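Local structure of CMP/dCMP-type deaminase domain-containing protein (Aspergillus oryzae RIB40, 7DRY) at residues Phe26-Ala30 / Met95-Met99; Thr60-Gln64 / Cys112-Ile116. The protein probably catalyses the zinc-dependent deamination of a pyrimidine intermediate in fungal riboflavin biosynthesis, as a Rib2 deaminase of the cytidine deaminase (CDA) fold. The contacts are given in a common frame with arbitrary orientation. Numbering follows the deposited sequence.

The centres of the two contacts lie about 10 Å apart, one in the central sheet and the other at the helix starts that supply two of the three protein ligands of the zinc, His61 and Cys112. Their segments alternate along the chain: 26-30, 60-64, 95-99, 112-116. Contact 1 joins strands 29-36 and 91-97, neighbours in the sheet; contact 2 brings together the starts of helices 62-73 and 112-117, which precede and follow strand 91-97. They touch directly: Ala62 CB lies 3.3 Å from Val28 O, Met95 SD 3.6 Å from Glu63 CG, and Val97 CG2 3.7 Å from Glu63 CD. The third ligand, Cys102, comes from outside both contacts.

Contact 1: Phe26-Ala30 / Met95-Met99; sequences FRVGA and MYVTM
This is a buried antiparallel strand contact in the middle of the sheet, where the start of strand 29-36 meets the end of strand 91-97; the segments run 161° apart. Ala30 and Val97 form a non-hydrogen-bonded pair, CA to CA 4.2 Å, with both side chains on the same face. Next to it Thr98 N donates to Gly29 O at 3.2 Å, and two CA-H...O contacts fill in: Val97 CA to Gly29 O at 3.3 Å and Ala30 CA to Tyr96 O at 3.1 Å. Gly29 and Ala30 are extended (phi/psi near -130/145), whereas Thr98 (-65/-40) turns the chain off the sheet. In the CDA fold this is the central mixed sheet; helix 62-73 packs on it, touching Val28, Met95 and Val97. At the corner the backbones part, Val28 and Thr98 CA atoms standing 5.8 Å apart, and one water bridges Arg27 O (2.7 Å, donating) and Thr98 OG1 (2.8 Å, accepting). Val28, chi1 t, fills the gap: CG1 lies 3.3 Å from Thr98 OG1 and 3.4 Å from Val97 CG2, and Val28 CG2 3.8 Å from Met99 SD. That sulfur also approaches Phe26 CD2 (4.3 Å), with helix 164-171 behind Met99.

Contact 2: Thr60-Gln64 / Cys112-Ile116; sequences THAEQ and CVQRI. With ZN (zinc ion), chain B; SO4 (sulfate ion), chain C.
Cys112 points its side chain at the start of helix 62-73, where Cys112 SG lies 3.5 Å from His61 CB and Cys112 CB 3.5 Å from Glu63 OE2. With chi1 at -79° (m), SG reaches the zinc at 2.3 Å and sits at the edge of the His61 imidazole, 4.5 Å from the ring centroid. His61 (chi1 m, chi2 -167°) binds the same metal through ND1 at 2.0 Å; Cys102 and a water at 2.5 Å from the zinc complete its shell. His61 NE2 donates to O1 of a sulfate, probably from the crystallisation liquor, at 2.7 Å.

His61 is the N-cap of helix 62-73, and its N donates to Gln64 OE1 at 2.9 Å, the Gln64 side chain reaching back fully extended (t, t); OE1 also accepts from Arg105 NH2. Residues 112-116 are helical, with Ile116 N to Cys112 O at 2.9 Å. The nearest CA atoms are those of Glu63 and Cys112, 6.3 Å apart. Gln64 NE2 lies over one face of the Arg115 guanidinium, 3.2 Å from NH1; both are donors, so this is packing alone, and NH1 has a weak hydrogen bond to Leu110 O.

Glu63 does not ligate the zinc here: its OE2 stays 4.1 Å from ZN, and it probably shuttles protons, as in relatives. The His-Ala-Glu motif (61-63) and the Pro-Cys motif (101-102), with Cys112, make up the signature of zinc-dependent CDA-fold deaminases.

Contact 1: Phe26-Ala30 / Met95-Met99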
ATOM      1  N   PHE A  26       0.894  -3.230  12.163  1.00 15.92           N
ATOM      2  CA  PHE A  26       1.679  -2.163  11.556  1.00 14.32           C
ATOM      3  C   PHE A  26       0.685  -1.218  10.908  1.00 13.75           C
ATOM      4  O   PHE A  26       0.014  -1.583   9.938  1.00 13.08           O
ATOM      5  CB  PHE A  26       2.666  -2.736  10.537  1.00 14.48           C
ATOM      6  CG  PHE A  26       3.861  -3.392  11.171  1.00 15.88           C
ATOM      7  CD1 PHE A  26       3.764  -4.661  11.722  1.00 17.62           C
ATOM      8  CD2 PHE A  26       5.073  -2.729  11.234  1.00 15.73           C
ATOM      9  CE1 PHE A  26       4.868  -5.263  12.326  1.00 19.07           C
ATOM     10  CE2 PHE A  26       6.181  -3.320  11.832  1.00 17.32           C
ATOM     11  CZ  PHE A  26       6.079  -4.587  12.375  1.00 18.93           C
ATOM     12  N   ARG A  27       0.579  -0.018  11.467  1.00 12.30           N
ATOM     13  CA  ARG A  27      -0.439   0.947  11.073  1.00 11.11           C
ATOM     14  C   ARG A  27       0.010   1.663   9.810  1.00 10.73           C
ATOM     15  O   ARG A  27       0.951   2.465   9.846  1.00 11.23           O
ATOM     16  CB  ARG A  27      -0.679   1.928  12.213  1.00 11.69           C
ATOM     17  CG  ARG A  27      -1.205   1.231  13.446  1.00 13.21           C
ATOM     18  CD  ARG A  27      -1.059   2.109  14.654  1.00 13.97           C
ATOM     19  NE  ARG A  27      -2.093   3.134  14.732  1.00 15.41           N
ATOM     20  CZ  ARG A  27      -1.852   4.432  14.932  1.00 17.05           C
ATOM     21  NH1 ARG A  27      -0.605   4.882  15.033  1.00 14.12           N
ATOM     22  NH2 ARG A  27      -2.863   5.270  15.047  1.00 13.52           N
ATOM     23  N   VAL A  28      -0.665   1.363   8.701  1.00  9.41           N
ATOM     24  CA  VAL A  28      -0.266   1.777   7.366  1.00 10.10           C
ATOM     25  C   VAL A  28      -1.500   2.336   6.666  1.00 10.18           C
ATOM     26  O   VAL A  28      -2.634   1.965   6.983  1.00 11.54           O
ATOM     27  CB  VAL A  28       0.346   0.565   6.610  1.00  9.57           C
ATOM     28  CG1 VAL A  28       0.653   0.882   5.152  1.00 10.38           C
ATOM     29  CG2 VAL A  28       1.613   0.093   7.299  1.00 12.62           C
ATOM     30  N   GLY A  29      -1.273   3.260   5.733  1.00  9.23           N
ATOM     31  CA  GLY A  29      -2.343   3.801   4.912  1.00  9.43           C
ATOM     32  C   GLY A  29      -1.981   3.688   3.444  1.00  9.15           C
ATOM     33  O   GLY A  29      -0.807   3.725   3.069  1.00 10.06           O
ATOM     34  N   ALA A  30      -3.013   3.553   2.611  1.00  8.78           N
ATOM     35  CA  ALA A  30      -2.822   3.359   1.180  1.00  8.82           C
ATOM     36  C   ALA A  30      -3.864   4.150   0.406  1.00  9.94           C
ATOM     37  O   ALA A  30      -5.031   4.221   0.812  1.00  9.38           O
ATOM     38  CB  ALA A  30      -2.961   1.881   0.799  1.00  9.59           C
ATOM     39  N   MET A  95      -0.533   3.024  -6.724  1.00  9.24           N
ATOM     40  CA  MET A  95      -0.850   2.942  -5.306  1.00  9.39           C
ATOM     41  C   MET A  95       0.262   3.565  -4.476  1.00 11.00           C
ATOM     42  O   MET A  95       1.437   3.216  -4.635  1.00 12.43           O
ATOM     43  CB  MET A  95      -1.104   1.502  -4.863  1.00 11.16           C
ATOM     44  CG  MET A  95      -1.589   1.434  -3.415  1.00 11.77           C
ATOM     45  SD  MET A  95      -1.870  -0.235  -2.801  1.00 13.98           S
ATOM     46  CE  MET A  95      -3.501  -0.555  -3.486  1.00 13.43           C
ATOM     47  N   TYR A  96      -0.116   4.507  -3.616  1.00  9.55           N
ATOM     48  CA  TYR A  96       0.760   5.026  -2.579  1.00 10.57           C
ATOM     49  C   TYR A  96       0.479   4.274  -1.286  1.00 10.21           C
ATOM     50  O   TYR A  96      -0.674   3.970  -0.965  1.00  9.39           O
ATOM     51  CB  TYR A  96       0.487   6.513  -2.352  1.00  9.81           C
ATOM     52  CG  TYR A  96       0.910   7.392  -3.498  1.00  9.22           C
ATOM     53  CD1 TYR A  96       0.037   7.667  -4.560  1.00 10.02           C
ATOM     54  CD2 TYR A  96       2.179   7.964  -3.528  1.00 10.26           C
ATOM     55  CE1 TYR A  96       0.435   8.477  -5.620  1.00 13.16           C
ATOM     56  CE2 TYR A  96       2.585   8.767  -4.585  1.00 11.00           C
ATOM     57  CZ  TYR A  96       1.709   9.032  -5.620  1.00 11.41           C
ATOM     58  OH  TYR A  96       2.105   9.831  -6.656  1.00 13.79           O
ATOM     59  N   VAL A  97       1.535   3.949  -0.552  1.00  9.94           N
ATOM     60  CA  VAL A  97       1.384   3.237   0.711  1.00 10.67           C
ATOM     61  C   VAL A  97       2.570   3.611   1.586  1.00 10.30           C
ATOM     62  O   VAL A  97       3.675   3.794   1.077  1.00 11.40           O
ATOM     63  CB  VAL A  97       1.254   1.717   0.454  1.00 15.30           C
ATOM     64  CG1 VAL A  97       2.428   1.193  -0.337  1.00 18.54           C
ATOM     65  CG2 VAL A  97       1.080   0.942   1.736  1.00 14.19           C
ATOM     66  N   THR A  98       2.343   3.782   2.895  1.00 10.14           N
ATOM     67  CA  THR A  98       3.436   4.323   3.703  1.00 10.65           C
ATOM     68  C   THR A  98       4.619   3.361   3.748  1.00 11.87           C
ATOM     69  O   THR A  98       5.771   3.795   3.667  1.00 12.32           O
ATOM     70  CB  THR A  98       2.988   4.734   5.110  1.00 11.10           C
ATOM     71  OG1 THR A  98       2.426   3.612   5.800  1.00 12.27           O
ATOM     72  CG2 THR A  98       1.980   5.877   5.054  1.00 11.00           C
ATOM     73  N   MET A  99       4.362   2.058   3.860  1.00 11.54           N
ATOM     74  CA  MET A  99       5.424   1.062   3.942  1.00 11.93           C
ATOM     75  C   MET A  99       5.399   0.147   2.723  1.00 14.83           C
ATOM     76  O   MET A  99       4.374  -0.001   2.056  1.00 13.43           O
ATOM     77  CB  MET A  99       5.280   0.236   5.227  1.00 12.31           C
ATOM     78  CG  MET A  99       5.324   1.077   6.508  1.00 13.12           C
ATOM     79  SD  MET A  99       5.376   0.103   8.011  1.00 15.25           S
ATOM     80  CE  MET A  99       7.068  -0.509   7.985  1.00 15.35           C
TER
HETATM   81  O   HOH W   1       2.746   4.065   8.520  1.00 11.98           O

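Contact 2: Thr60-Gln64 / Cys112-Ile116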
ATOM      1  N   THR A  60      -6.222  -7.260   8.778  1.00 12.88           N
ATOM      2  CA  THR A  60      -6.201  -6.745   7.415  1.00 11.77           C
ATOM      3  C   THR A  60      -5.141  -5.659   7.260  1.00 12.63           C
ATOM      4  O   THR A  60      -4.963  -4.811   8.145  1.00 13.43           O
ATOM      5  CB  THR A  60      -7.574  -6.192   7.004  1.00 11.37           C
ATOM      6  OG1 THR A  60      -7.986  -5.172   7.933  1.00 12.86           O
ATOM      7  CG2 THR A  60      -8.610  -7.305   6.966  1.00 13.85           C
ATOM      8  N   HIS A  61      -4.447  -5.681   6.128  1.00 11.24           N
ATOM      9  CA  HIS A  61      -3.441  -4.680   5.805  1.00 12.73           C
ATOM     10  C   HIS A  61      -4.059  -3.517   5.032  1.00 11.47           C
ATOM     11  O   HIS A  61      -5.185  -3.589   4.542  1.00 10.74           O
ATOM     12  CB  HIS A  61      -2.319  -5.315   4.994  1.00 11.50           C
ATOM     13  CG  HIS A  61      -1.397  -6.163   5.811  1.00 12.58           C
ATOM     14  ND1 HIS A  61      -0.181  -6.603   5.337  1.00 14.42           N
ATOM     15  CD2 HIS A  61      -1.521  -6.671   7.061  1.00 13.54           C
ATOM     16  CE1 HIS A  61       0.416  -7.326   6.268  1.00 16.72           C
ATOM     17  NE2 HIS A  61      -0.381  -7.391   7.322  1.00 18.00           N
ATOM     18  N   ALA A  62      -3.295  -2.426   4.906  1.00 10.37           N
ATOM     19  CA  ALA A  62      -3.820  -1.221   4.261  1.00  9.62           C
ATOM     20  C   ALA A  62      -4.156  -1.463   2.795  1.00  9.22           C
ATOM     21  O   ALA A  62      -5.225  -1.050   2.314  1.00  9.66           O
ATOM     22  CB  ALA A  62      -2.797  -0.095   4.367  1.00  9.97           C
ATOM     23  N   GLU A  63      -3.227  -2.079   2.049  1.00  9.93           N
ATOM     24  CA  GLU A  63      -3.463  -2.297   0.623  1.00 10.36           C
ATOM     25  C   GLU A  63      -4.616  -3.259   0.423  1.00  9.33           C
ATOM     26  O   GLU A  63      -5.418  -3.101  -0.510  1.00 10.12           O
ATOM     27  CB  GLU A  63      -2.196  -2.859  -0.033  1.00 10.78           C
ATOM     28  CG  GLU A  63      -0.924  -2.039   0.218  1.00 14.88           C
ATOM     29  CD  GLU A  63      -0.114  -2.525   1.420  1.00 13.83           C
ATOM     30  OE1 GLU A  63      -0.587  -2.446   2.566  1.00 12.97           O
ATOM     31  OE2 GLU A  63       1.017  -2.991   1.222  1.00 20.11           O
ATOM     32  N   GLN A  64      -4.693  -4.271   1.290  1.00 10.83           N
ATOM     33  CA  GLN A  64      -5.816  -5.199   1.306  1.00  9.91           C
ATOM     34  C   GLN A  64      -7.132  -4.456   1.497  1.00  9.45           C
ATOM     35  O   GLN A  64      -8.088  -4.653   0.738  1.00 11.42           O
ATOM     36  CB  GLN A  64      -5.587  -6.196   2.446  1.00 11.95           C
ATOM     37  CG  GLN A  64      -6.676  -7.227   2.679  1.00 14.80           C
ATOM     38  CD  GLN A  64      -6.311  -8.179   3.808  1.00 13.38           C
ATOM     39  OE1 GLN A  64      -5.358  -7.948   4.556  1.00 14.53           O
ATOM     40  NE2 GLN A  64      -7.065  -9.263   3.926  1.00 18.93           N
ATOM     41  N   CYS A 112       0.417  -8.707   0.420  1.00 13.58           N
ATOM     42  CA  CYS A 112      -0.152  -7.575  -0.299  1.00 13.25           C
ATOM     43  C   CYS A 112       0.381  -7.503  -1.725  1.00 13.49           C
ATOM     44  O   CYS A 112      -0.350  -7.125  -2.643  1.00 13.43           O
ATOM     45  CB  CYS A 112       0.201  -6.302   0.465  1.00 14.80           C
ATOM     46  SG  CYS A 112      -0.858  -6.051   1.900  1.00 13.31           S
ATOM     47  N   VAL A 113       1.647  -7.876  -1.936  1.00 15.48           N
ATOM     48  CA  VAL A 113       2.196  -7.845  -3.290  1.00 16.00           C
ATOM     49  C   VAL A 113       1.419  -8.780  -4.204  1.00 15.99           C
ATOM     50  O   VAL A 113       1.148  -8.455  -5.369  1.00 14.46           O
ATOM     51  CB  VAL A 113       3.707  -8.147  -3.278  1.00 19.63           C
ATOM     52  CG1 VAL A 113       4.208  -8.441  -4.684  1.00 27.44           C
ATOM     53  CG2 VAL A 113       4.469  -6.977  -2.691  1.00 21.50           C
ATOM     54  N   GLN A 114       1.018  -9.943  -3.686  1.00 15.89           N
ATOM     55  CA  GLN A 114       0.238 -10.875  -4.490  1.00 16.32           C
ATOM     56  C   GLN A 114      -1.150 -10.320  -4.795  1.00 16.35           C
ATOM     57  O   GLN A 114      -1.668 -10.518  -5.901  1.00 17.22           O
ATOM     58  CB  GLN A 114       0.164 -12.225  -3.780  1.00 18.95           C
ATOM     59  CG  GLN A 114       1.486 -13.023  -3.790  1.00 24.80           C
ATOM     60  CD  GLN A 114       2.423 -12.679  -2.630  1.00 24.87           C
ATOM     61  OE1 GLN A 114       2.430 -11.558  -2.128  1.00 26.41           O
ATOM     62  NE2 GLN A 114       3.224 -13.656  -2.205  1.00 29.50           N
ATOM     63  N   ARG A 115      -1.768  -9.624  -3.828  1.00 14.55           N
ATOM     64  CA  ARG A 115      -3.036  -8.941  -4.094  1.00 14.88           C
ATOM     65  C   ARG A 115      -2.873  -7.885  -5.182  1.00 14.07           C
ATOM     66  O   ARG A 115      -3.767  -7.697  -6.015  1.00 14.80           O
ATOM     67  CB  ARG A 115      -3.584  -8.281  -2.824  1.00 13.80           C
ATOM     68  CG  ARG A 115      -3.934  -9.236  -1.710  1.00 15.59           C
ATOM     69  CD  ARG A 115      -4.497  -8.463  -0.505  1.00 16.04           C
ATOM     70  NE  ARG A 115      -4.429  -9.318   0.663  1.00 18.15           N
ATOM     71  CZ  ARG A 115      -5.342 -10.230   0.982  1.00 21.08           C
ATOM     72  NH1 ARG A 115      -5.158 -10.998   2.045  1.00 24.40           N
ATOM     73  NH2 ARG A 115      -6.445 -10.353   0.260  1.00 22.20           N
ATOM     74  N   ILE A 116      -1.733  -7.190  -5.186  1.00 12.22           N
ATOM     75  CA  ILE A 116      -1.471  -6.170  -6.199  1.00 11.48           C
ATOM     76  C   ILE A 116      -1.236  -6.814  -7.564  1.00 13.99           C
ATOM     77  O   ILE A 116      -1.792  -6.380  -8.581  1.00 13.40           O
ATOM     78  CB  ILE A 116      -0.280  -5.301  -5.760  1.00 12.29           C
ATOM     79  CG1 ILE A 116      -0.665  -4.424  -4.572  1.00 13.46           C
ATOM     80  CG2 ILE A 116       0.249  -4.466  -6.932  1.00 14.67           C
ATOM     81  CD1 ILE A 116       0.544  -3.892  -3.823  1.00 14.98           C
TER
HETATM   82 ZN    ZN B 300       0.750  -6.365   3.531  1.00 14.13          ZN
HETATM   83  S   SO4 C 301       0.696 -10.523   9.641  1.00 19.78           S
HETATM   84  O1  SO4 C 301       0.380  -9.138   9.261  1.00 22.19           O
HETATM   85  O2  SO4 C 301       0.301 -10.701  11.034  1.00 26.40           O
HETATM   86  O3  SO4 C 301      -0.059 -11.440   8.808  1.00 23.28           O
HETATM   87  O4  SO4 C 301       2.127 -10.673   9.444  1.00 23.65           O
HETATM   88  O   HOH W   2       2.307  -4.513   4.264  1.00 16.83           O